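Local atomic coordinates of salmonella typhimurium DB7155 bacteriophage DET7 tailspike (Bacteriophage, PDB entry 2V5I), a protein that binds the O-antigen of Salmonella as the receptor-binding tailspike of phage Det7 and hydrolyses it, working as a trimeric beta-helix protein. Residues A457-K462 and T466-A471; S27-A32 and I44-T49. All coordinates share one frame; numbering follows the deposited sequence. Where two conformers were deposited one is given.

Interaction 1. Residues A457-K462 and T466-A471; sequences ALRINK and TLDSGA
L458 N donates to G470 O at 2.8 Å, and this backbone bond lies near the turn end of the hairpin of strands 453-460 and 470-476. L458 O faces two residues in turn. S469 N gives it a bent bond of 2.8 Å (139° at the hydrogen), and G470 N adds a weak one. S469 and G470 thus both lie opposite L458, which makes a classic beta bulge. One residue pair further on, A457 and A471 form a non-hydrogen-bonded pair.

The charged part is R459 with D468. The R459 chain starts with CG anti to the backbone N and bends at chi3 (-65°), which brings the guanidinium across D468. NE and NH2 both grip a single oxygen, D468 OD1, side-on. NE reaches it at 2.8 Å and NH2 at 3.0 Å, both from the same face of the carboxylate. The guanidinium and carboxylate planes are 54° apart. T466 O lies over one guanidinium face, and NH1 bonds to A465 O. R445 of the second subunit makes another salt bridge to D468 OD1.

The S469 hydroxyl touches I460 CG1 with OG at 3.5 Å. OG also bonds to S474 OG of the second subunit. A water accepts from I460 N and lies within reach of L467 O where the strands part.

Residues 457-460 also pair in parallel with a strand of that subunit, in keeping with the intertwined C-terminal region. Two arginines, one from each chain, converge on D468 OD1. They would probably stabilise its negative charge and tie the hairpin turn to the trimer interface.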
ATOM      1  N   ALA A 457       4.518  15.807 -27.258  1.00  9.29           N
ATOM      2  CA  ALA A 457       4.691  17.276 -27.220  1.00  7.92           C
ATOM      3  C   ALA A 457       5.837  17.652 -26.281  1.00  8.98           C
ATOM      4  O   ALA A 457       6.192  16.906 -25.383  1.00  8.83           O
ATOM      5  CB  ALA A 457       3.418  17.899 -26.760  1.00 10.76           C
ATOM      6  N   LEU A 458       6.383  18.850 -26.516  1.00  9.29           N
ATOM      7  CA  LEU A 458       7.421  19.417 -25.685  1.00  9.88           C
ATOM      8  C   LEU A 458       6.914  20.786 -25.211  1.00  9.69           C
ATOM      9  O   LEU A 458       6.250  21.509 -25.937  1.00 11.10           O
ATOM     10  CB  LEU A 458       8.721  19.609 -26.458  1.00 11.14           C
ATOM     11  CG  LEU A 458       9.265  18.303 -27.006  1.00 18.81           C
ATOM     12  CD1 LEU A 458       9.230  18.441 -28.469  1.00 24.06           C
ATOM     13  CD2 LEU A 458      10.697  18.082 -26.575  1.00 23.59           C
ATOM     14  N   ARG A 459       7.202  21.104 -23.966  1.00  8.65           N
ATOM     15  CA  ARG A 459       6.832  22.395 -23.389  1.00  8.51           C
ATOM     16  C   ARG A 459       7.959  22.906 -22.485  1.00  8.68           C
ATOM     17  O   ARG A 459       8.532  22.186 -21.690  1.00 10.71           O
ATOM     18  CB  ARG A 459       5.524  22.300 -22.603  1.00 10.09           C
ATOM     19  CG  ARG A 459       4.993  23.641 -22.194  1.00  8.65           C
ATOM     20  CD  ARG A 459       3.603  23.610 -21.515  1.00 10.23           C
ATOM     21  NE  ARG A 459       2.594  23.153 -22.446  1.00  9.67           N
ATOM     22  CZ  ARG A 459       1.283  23.254 -22.213  1.00 12.92           C
ATOM     23  NH1 ARG A 459       0.851  23.797 -21.110  1.00 15.15           N
ATOM     24  NH2 ARG A 459       0.414  22.783 -23.095  1.00 16.74           N
ATOM     25  N   ILE A 460       8.277  24.185 -22.642  1.00  8.78           N
ATOM     26  CA  ILE A 460       9.318  24.825 -21.858  1.00  8.17           C
ATOM     27  C   ILE A 460       8.618  25.822 -20.943  1.00 10.63           C
ATOM     28  O   ILE A 460       8.180  26.890 -21.403  1.00  9.26           O
ATOM     29  CB  ILE A 460      10.322  25.613 -22.774  1.00  9.69           C
ATOM     30  CG1 ILE A 460      10.901  24.695 -23.849  1.00 10.66           C
ATOM     31  CG2 ILE A 460      11.448  26.190 -21.917  1.00 10.87           C
ATOM     32  CD1 ILE A 460      11.713  25.361 -24.947  1.00 13.05           C
ATOM     33  N   ASN A 461       8.511  25.508 -19.654  1.00  9.48           N
ATOM     34  CA  ASN A 461       7.691  26.324 -18.752  1.00 10.24           C
ATOM     35  C   ASN A 461       8.096  27.803 -18.720  1.00 10.47           C
ATOM     36  O   ASN A 461       7.216  28.669 -18.654  1.00 12.38           O
ATOM     37  CB  ASN A 461       7.711  25.703 -17.343  1.00 11.86           C
ATOM     38  CG  ASN A 461       6.846  26.462 -16.376  1.00 13.16           C
ATOM     39  OD1 ASN A 461       7.384  27.284 -15.636  1.00 13.68           O
ATOM     40  ND2 ASN A 461       5.529  26.244 -16.397  1.00 14.83           N
ATOM     41  N   LYS A 462       9.404  28.036 -18.735  1.00 10.61           N
ATOM     42  CA  LYS A 462       9.953  29.431 -18.719  1.00 12.05           C
ATOM     43  C   LYS A 462       9.455  30.220 -19.910  1.00 13.25           C
ATOM     44  O   LYS A 462       9.196  31.438 -19.815  1.00 15.95           O
ATOM     45  CB  LYS A 462      11.472  29.375 -18.738  1.00 12.91           C
ATOM     46  CG  LYS A 462      12.182  30.750 -18.841  1.00 17.26           C
ATOM     47  CD  LYS A 462      13.680  30.516 -18.759  1.00 14.80           C
ATOM     48  CE  LYS A 462      14.436  31.817 -19.080  1.00 22.94           C
ATOM     49  NZ  LYS A 462      15.900  31.690 -18.824  1.00 27.50           N
ATOM     50  N   THR A 466       1.585  27.740 -20.821  1.00 12.77           N
ATOM     51  CA  THR A 466       0.358  27.281 -21.441  1.00 14.11           C
ATOM     52  C   THR A 466       0.470  26.780 -22.879  1.00 14.15           C
ATOM     53  O   THR A 466      -0.453  26.128 -23.319  1.00 16.80           O
ATOM     54  CB  THR A 466      -0.687  28.382 -21.429  1.00 14.85           C
ATOM     55  OG1 THR A 466      -0.138  29.543 -22.061  1.00 17.99           O
ATOM     56  CG2 THR A 466      -1.032  28.738 -20.009  1.00 19.55           C
ATOM     57  N   LEU A 467       1.596  27.012 -23.582  1.00 13.08           N
ATOM     58  CA  LEU A 467       1.709  26.655 -24.990  1.00 11.97           C
ATOM     59  C   LEU A 467       2.835  25.647 -25.176  1.00 11.70           C
ATOM     60  O   LEU A 467       3.906  25.859 -24.634  1.00 11.51           O
ATOM     61  CB  LEU A 467       2.049  27.896 -25.813  1.00 13.66           C
ATOM     62  CG  LEU A 467       0.994  29.009 -25.779  1.00 17.31           C
ATOM     63  CD1 LEU A 467       1.598  30.233 -26.463  1.00 19.16           C
ATOM     64  CD2 LEU A 467      -0.328  28.651 -26.372  1.00 20.07           C
ATOM     65  N   ASP A 468       2.559  24.560 -25.880  1.00 10.83           N
ATOM     66  CA  ASP A 468       3.619  23.625 -26.241  1.00 12.87           C
ATOM     67  C   ASP A 468       4.628  24.359 -27.147  1.00 10.91           C
ATOM     68  O   ASP A 468       4.255  25.121 -28.060  1.00 10.89           O
ATOM     69  CB  ASP A 468       3.047  22.416 -26.919  1.00 14.46           C
ATOM     70  CG  ASP A 468       2.266  21.498 -25.946  1.00 16.18           C
ATOM     71  OD1 ASP A 468       2.571  21.537 -24.723  1.00 14.22           O
ATOM     72  OD2 ASP A 468       1.408  20.731 -26.441  1.00 16.25           O
ATOM     73  N   SER A 469       5.906  24.093 -26.940  1.00  9.10           N
ATOM     74  CA  SER A 469       6.954  24.707 -27.721  1.00  7.96           C
ATOM     75  C   SER A 469       7.254  23.973 -29.029  1.00 10.85           C
ATOM     76  O   SER A 469       7.853  24.528 -29.951  1.00  9.72           O
ATOM     77  CB  SER A 469       8.199  24.829 -26.855  1.00  9.78           C
ATOM     78  OG  SER A 469       8.610  23.574 -26.295  1.00 11.69           O
ATOM     79  N   GLY A 470       6.898  22.698 -29.062  1.00 10.95           N
ATOM     80  CA  GLY A 470       7.102  21.918 -30.264  1.00  9.26           C
ATOM     81  C   GLY A 470       6.560  20.519 -30.017  1.00 10.60           C
ATOM     82  O   GLY A 470       6.007  20.226 -28.977  1.00  9.91           O
ATOM     83  N   ALA A 471       6.644  19.690 -31.054  1.00  9.07           N
ATOM     84  CA  ALA A 471       6.123  18.316 -30.978  1.00  8.72           C
ATOM     85  C   ALA A 471       6.713  17.389 -32.029  1.00 11.12           C
ATOM     86  O   ALA A 471       7.195  17.819 -33.089  1.00 12.38           O
ATOM     87  CB  ALA A 471       4.579  18.308 -31.120  1.00 11.45           C
TER
HETATM   88  O   HOH W   1       6.621  26.308 -23.880  1.00 11.44           O

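Interaction 2. Residues S27-A32 and I44-T49; sequences STLQDA and INYNFT
The Y46 ring has L29 CB over one face, in a CH-pi contact 4.1 Å from the ring centroid and 27° off the normal. The backbone of T28 comes to the same ring obliquely. The nearest ring atoms to CB are CZ and CE2, so the methylene sits over the phenol end of the ring. Y46 has CG anti to its backbone N (chi1 -173°), and the ring reaches across from the strand to the first turn of helix 29-35.

At the phenol tip, Y46 OH accepts from L29 N. The bond is 3.1 Å long and nearly straight, at 173°. The hydroxyl also bonds to the E52 carboxylate, so Y46 OH links the start of the helix to the chain beyond T49. T28 CA packs against the same oxygen at 3.7 Å.

The contact lies in the N-terminal part of a P22-type tailspike, whose main body is a parallel beta-helix. Strand 46-47 belongs to its first turns and pairs in parallel with strand 69-70. Helix 29-35 packs beside them, with L29 also touching F69, F77 and V54.

T28 is at the N-cap of the helix. In one of its two conformers, T28 OG1 accepts from D31 N at 2.9 Å. L29 N, in the first turn, has no partner within the helix, and the tyrosine oxygen supplies one. Y46 also touches L23 and F69.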
ATOM      1  N   SER A  27     -20.256   1.762  48.124  0.50 19.68           N
ATOM      2  CA  SER A  27     -20.910   3.069  47.936  0.50 19.56           C
ATOM      3  C   SER A  27     -19.930   4.184  47.515  0.50 17.97           C
ATOM      4  O   SER A  27     -20.296   5.359  47.511  0.50 16.84           O
ATOM      5  CB  SER A  27     -21.681   3.481  49.197  0.50 19.71           C
ATOM      6  OG  SER A  27     -20.786   3.767  50.251  0.50 22.37           O
ATOM      7  N   THR A  28     -18.691   3.810  47.193  0.50 15.64           N
ATOM      8  CA  THR A  28     -17.793   4.703  46.456  0.50 15.17           C
ATOM      9  C   THR A  28     -16.876   3.871  45.600  0.50 14.32           C
ATOM     10  O   THR A  28     -16.538   2.746  45.979  0.50 14.03           O
ATOM     11  CB  THR A  28     -16.942   5.608  47.360  0.50 15.23           C
ATOM     12  OG1 THR A  28     -15.995   4.828  48.098  0.50 17.03           O
ATOM     13  CG2 THR A  28     -17.834   6.416  48.303  0.50 15.62           C
ATOM     14  N   LEU A  29     -16.464   4.415  44.454  1.00 13.41           N
ATOM     15  CA  LEU A  29     -15.519   3.691  43.624  1.00 12.82           C
ATOM     16  C   LEU A  29     -14.253   3.419  44.416  1.00 12.54           C
ATOM     17  O   LEU A  29     -13.716   2.289  44.391  1.00 11.93           O
ATOM     18  CB  LEU A  29     -15.259   4.457  42.343  1.00 13.46           C
ATOM     19  CG  LEU A  29     -14.254   3.838  41.373  1.00 14.44           C
ATOM     20  CD1 LEU A  29     -14.693   2.429  41.008  1.00 18.25           C
ATOM     21  CD2 LEU A  29     -14.225   4.700  40.104  1.00 17.73           C
ATOM     22  N   GLN A  30     -13.776   4.404  45.193  1.00 12.42           N
ATOM     23  CA  GLN A  30     -12.599   4.172  46.057  1.00 12.91           C
ATOM     24  C   GLN A  30     -12.776   2.983  47.011  1.00 13.48           C
ATOM     25  O   GLN A  30     -11.857   2.164  47.167  1.00 14.46           O
ATOM     26  CB  GLN A  30     -12.259   5.420  46.845  1.00 13.43           C
ATOM     27  CG  GLN A  30     -11.067   5.269  47.726  1.00 10.34           C
ATOM     28  CD  GLN A  30      -9.778   5.057  46.940  1.00 10.46           C
ATOM     29  OE1 GLN A  30      -9.217   6.026  46.389  1.00 12.68           O
ATOM     30  NE2 GLN A  30      -9.273   3.808  46.938  1.00 11.29           N
ATOM     31  N   ASP A  31     -13.961   2.883  47.642  1.00 13.00           N
ATOM     32  CA  ASP A  31     -14.203   1.775  48.549  1.00 14.89           C
ATOM     33  C   ASP A  31     -14.051   0.430  47.827  1.00 14.29           C
ATOM     34  O   ASP A  31     -13.477  -0.534  48.355  1.00 14.23           O
ATOM     35  CB  ASP A  31     -15.580   1.884  49.192  1.00 16.27           C
ATOM     36  CG  ASP A  31     -15.655   2.990  50.275  1.00 22.55           C
ATOM     37  OD1 ASP A  31     -14.591   3.430  50.724  1.00 26.70           O
ATOM     38  OD2 ASP A  31     -16.794   3.419  50.633  1.00 26.03           O
ATOM     39  N   ALA A  32     -14.589   0.334  46.603  1.00 12.15           N
ATOM     40  CA  ALA A  32     -14.448  -0.928  45.851  1.00 11.10           C
ATOM     41  C   ALA A  32     -12.990  -1.221  45.514  1.00 11.07           C
ATOM     42  O   ALA A  32     -12.512  -2.342  45.704  1.00 12.05           O
ATOM     43  CB  ALA A  32     -15.290  -0.859  44.574  1.00 12.13           C
ATOM     44  N   ILE A  44     -22.797  -1.506  37.761  1.00 13.01           N
ATOM     45  CA  ILE A  44     -23.839  -0.509  37.845  1.00 13.15           C
ATOM     46  C   ILE A  44     -23.250   0.819  37.422  1.00 12.13           C
ATOM     47  O   ILE A  44     -22.048   1.023  37.551  1.00 11.49           O
ATOM     48  CB  ILE A  44     -24.454  -0.410  39.263  1.00 13.27           C
ATOM     49  CG1 ILE A  44     -23.399  -0.119  40.333  1.00 12.29           C
ATOM     50  CG2 ILE A  44     -25.191  -1.694  39.606  1.00 15.23           C
ATOM     51  CD1 ILE A  44     -24.062   0.481  41.629  1.00 17.55           C
ATOM     52  N   ASN A  45     -24.081   1.685  36.844  1.00 11.52           N
ATOM     53  CA  ASN A  45     -23.621   3.007  36.489  1.00 11.30           C
ATOM     54  C   ASN A  45     -23.102   3.731  37.737  1.00 13.14           C
ATOM     55  O   ASN A  45     -23.687   3.610  38.821  1.00 13.83           O
ATOM     56  CB  ASN A  45     -24.711   3.859  35.848  1.00 13.56           C
ATOM     57  CG  ASN A  45     -25.074   3.428  34.449  1.00 12.92           C
ATOM     58  OD1 ASN A  45     -24.364   2.666  33.770  1.00 14.03           O
ATOM     59  ND2 ASN A  45     -26.215   3.924  33.985  1.00 19.61           N
ATOM     60  N   TYR A  46     -22.071   4.553  37.544  1.00 10.85           N
ATOM     61  CA  TYR A  46     -21.449   5.306  38.612  1.00 11.07           C
ATOM     62  C   TYR A  46     -21.342   6.747  38.209  1.00 10.88           C
ATOM     63  O   TYR A  46     -20.714   7.074  37.213  1.00 11.94           O
ATOM     64  CB  TYR A  46     -20.065   4.791  38.939  1.00 11.32           C
ATOM     65  CG  TYR A  46     -19.456   5.438  40.165  1.00 10.36           C
ATOM     66  CD1 TYR A  46     -19.898   5.106  41.448  1.00 10.11           C
ATOM     67  CD2 TYR A  46     -18.458   6.386  40.052  1.00 12.40           C
ATOM     68  CE1 TYR A  46     -19.319   5.633  42.575  1.00 12.51           C
ATOM     69  CE2 TYR A  46     -17.885   6.953  41.180  1.00 15.47           C
ATOM     70  CZ  TYR A  46     -18.356   6.587  42.446  1.00 14.75           C
ATOM     71  OH  TYR A  46     -17.747   7.090  43.591  1.00 14.52           O
ATOM     72  N   ASN A  47     -22.051   7.598  38.964  1.00 10.39           N
ATOM     73  CA  ASN A  47     -22.069   9.030  38.740  1.00  8.78           C
ATOM     74  C   ASN A  47     -20.974   9.701  39.557  1.00 10.89           C
ATOM     75  O   ASN A  47     -21.020   9.678  40.804  1.00 12.55           O
ATOM     76  CB  ASN A  47     -23.486   9.527  39.125  1.00 11.18           C
ATOM     77  CG  ASN A  47     -24.588   8.817  38.279  1.00 13.08           C
ATOM     78  OD1 ASN A  47     -24.910   9.294  37.206  1.00 14.42           O
ATOM     79  ND2 ASN A  47     -25.101   7.628  38.750  1.00 16.60           N
ATOM     80  N   PHE A  48     -19.928  10.207  38.881  1.00 11.09           N
ATOM     81  CA  PHE A  48     -18.749  10.771  39.577  1.00 11.84           C
ATOM     82  C   PHE A  48     -18.801  12.296  39.624  1.00 11.37           C
ATOM     83  O   PHE A  48     -19.480  12.936  38.832  1.00 13.24           O
ATOM     84  CB  PHE A  48     -17.427  10.252  38.960  1.00 12.43           C
ATOM     85  CG  PHE A  48     -17.156  10.740  37.559  1.00 11.22           C
ATOM     86  CD1 PHE A  48     -17.640  10.064  36.452  1.00 11.12           C
ATOM     87  CD2 PHE A  48     -16.440  11.919  37.336  1.00 12.07           C
ATOM     88  CE1 PHE A  48     -17.392  10.523  35.180  1.00 11.90           C
ATOM     89  CE2 PHE A  48     -16.199  12.375  36.072  1.00 13.47           C
ATOM     90  CZ  PHE A  48     -16.703  11.701  34.973  1.00 10.62           C
ATOM     91  N   THR A  49     -18.054  12.877  40.560  1.00 14.75           N
ATOM     92  CA  THR A  49     -17.907  14.337  40.624  1.00 14.95           C
ATOM     93  C   THR A  49     -16.591  14.773  40.008  1.00 15.38           C
ATOM     94  O   THR A  49     -15.629  14.004  39.979  1.00 15.13           O
ATOM     95  CB  THR A  49     -17.933  14.785  42.075  1.00 17.72           C
ATOM     96  OG1 THR A  49     -16.936  14.105  42.828  1.00 22.50           O
ATOM     97  CG2 THR A  49     -19.301  14.445  42.666  1.00 20.99           C
TER

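Interactions 1 and 2 lie on opposite sides of the chain's centre, with centres about 74 Å apart and no shared element. Interaction 1 is the more buried and the larger, 465 against 132 Å². It joins neighbouring strands of one hairpin through backbone bonds and a salt bridge, and the sheet runs on into a second subunit. Interaction 2 is partly buried and joins a helix to a strand within one chain. No other protein chain of the assembly touches its segments. There a single aromatic side chain does the work, by ring packing and one hydroxyl. Backbone pairing and a shared carboxylate mark the subunit interface; at the N-terminal end a tyrosine meets a helix start.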